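Local coordinates for cysteine desulfurase (Stenotrophomonas maltophilia, PDB 6WCI) that removes sulfur from L-cysteine to give L-alanine, using pyridoxal 5'-phosphate and transferring the sulfur to a sulfur carrier, at the interface of chains A and B. Sequence-based numbering; all coordinates share one arbitrary frame. Chains: chain A/B, Cysteine desulfurase.

The interface of chains A and B. Residues chain A 368-369, 378-380; chain B 79-80.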
# COMPACT_ATOMS: atom_id res chain seq x y z
N ALA A 368 5.18 -22.91 -20.51
CA ALA A 368 4.55 -21.62 -20.29
C ALA A 368 4.78 -20.68 -21.47
O ALA A 368 3.86 -19.97 -21.89
CB ALA A 368 5.07 -20.99 -19.00
N THR A 369 5.99 -20.67 -22.02
CA THR A 369 6.31 -19.76 -23.11
C THR A 369 5.50 -20.08 -24.35
O THR A 369 4.95 -19.18 -25.00
CB THR A 369 7.81 -19.84 -23.42
OG1 THR A 369 8.54 -19.30 -22.32
CG2 THR A 369 8.14 -19.06 -24.69
N VAL A 378 -0.45 -19.09 -18.22
CA VAL A 378 -0.11 -19.89 -17.04
C VAL A 378 1.18 -19.34 -16.46
O VAL A 378 1.79 -18.43 -17.01
CB VAL A 378 0.03 -21.39 -17.36
CG1 VAL A 378 -1.29 -22.00 -17.74
CG2 VAL A 378 1.08 -21.63 -18.44
N ARG A 379 1.62 -19.93 -15.34
CA ARG A 379 2.87 -19.51 -14.73
C ARG A 379 3.77 -20.71 -14.49
O ARG A 379 3.36 -21.69 -13.86
CB ARG A 379 2.62 -18.77 -13.41
CG ARG A 379 3.91 -18.40 -12.72
CD ARG A 379 3.74 -17.19 -11.82
NE ARG A 379 5.05 -16.60 -11.53
CZ ARG A 379 5.76 -15.91 -12.41
NH1 ARG A 379 5.30 -15.69 -13.64
NH2 ARG A 379 6.94 -15.42 -12.06
N SER A 380 4.99 -20.63 -15.01
CA SER A 380 6.05 -21.59 -14.71
C SER A 380 7.10 -20.93 -13.83
O SER A 380 7.48 -19.78 -14.07
CB SER A 380 6.69 -22.11 -16.00
OG SER A 380 5.90 -23.13 -16.58
N VAL B 79 6.16 -13.94 -17.55
CA VAL B 79 6.05 -14.95 -18.59
C VAL B 79 5.14 -14.38 -19.67
O VAL B 79 5.61 -13.81 -20.67
CB VAL B 79 5.51 -16.28 -18.05
CG1 VAL B 79 5.36 -17.29 -19.18
CG2 VAL B 79 6.43 -16.83 -16.96
N HIS B 80 3.84 -14.47 -19.43
CA HIS B 80 2.87 -14.33 -20.50
C HIS B 80 2.67 -12.86 -20.88
O HIS B 80 3.15 -11.94 -20.21
CB HIS B 80 1.55 -14.98 -20.08
CG HIS B 80 1.08 -14.58 -18.70
ND1 HIS B 80 0.56 -13.34 -18.43
CD2 HIS B 80 1.06 -15.27 -17.54
CE1 HIS B 80 0.22 -13.28 -17.15
NE2 HIS B 80 0.51 -14.43 -16.59
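B:Val79 reaches over from its loop with both methyls, and chain A meets each with a different element. CG1 lies against the methyl of A:Ala368, with 3.7 Å between B:Val79 CG1 and A:Ala368 CB, while CG2 comes up to the guanidinium end of A:Arg379. The fork is set by its first torsion: CG1 sits anti to the backbone N (chi1 178°), which leaves CG2 beside that N and turned towards the arginine. One branch therefore faces helix 364-373 and the other strand 379-381, so the valine bridges the two elements. It buries 69 Å² of its surface, far more than any other residue in this patch, yet it is poorly ordered, and the exact placing of its methyls deserves caution.

A:Arg379 runs out extended from CG to NE and crosses the valine at a slant. The approach is made by one terminal nitrogen, A:Arg379 NH1, 3.7 Å from B:Val79 CG2, a van der Waals contact of a polar group with a methyl. A:Thr369 and A:Ser380 add lesser surface, their nearest approaches to the valine made by backbone atoms.

Next along chain B, B:His80 turns its imidazole edge to chain A. Its CG stands between the backbone N and the carbonyl carbon (chi1 48°), and the carbonyl oxygen of A:Val378 lies in the ring plane, off the carbon CD2. The ring nitrogen B:His80 NE2 stays 5.8 Å from A:Arg379 NH1, too long for direct contact.

This small patch belongs to the two-fold interface between the two copies of this class-V, SufS-type PLP enzyme, a family that works as dimers, and its twin recurs with the chains exchanged. Strand 379-381 leads on to A:Cys384, the family's sulfur-accepting cysteine, here modelled as S-hydroxycysteine, so the chain B loop packs against the segment leading to it and may help shape that region. At the histidine end, the carbon B:His80 CD2 is 3.3 Å from the backbone oxygen A:Val378 O.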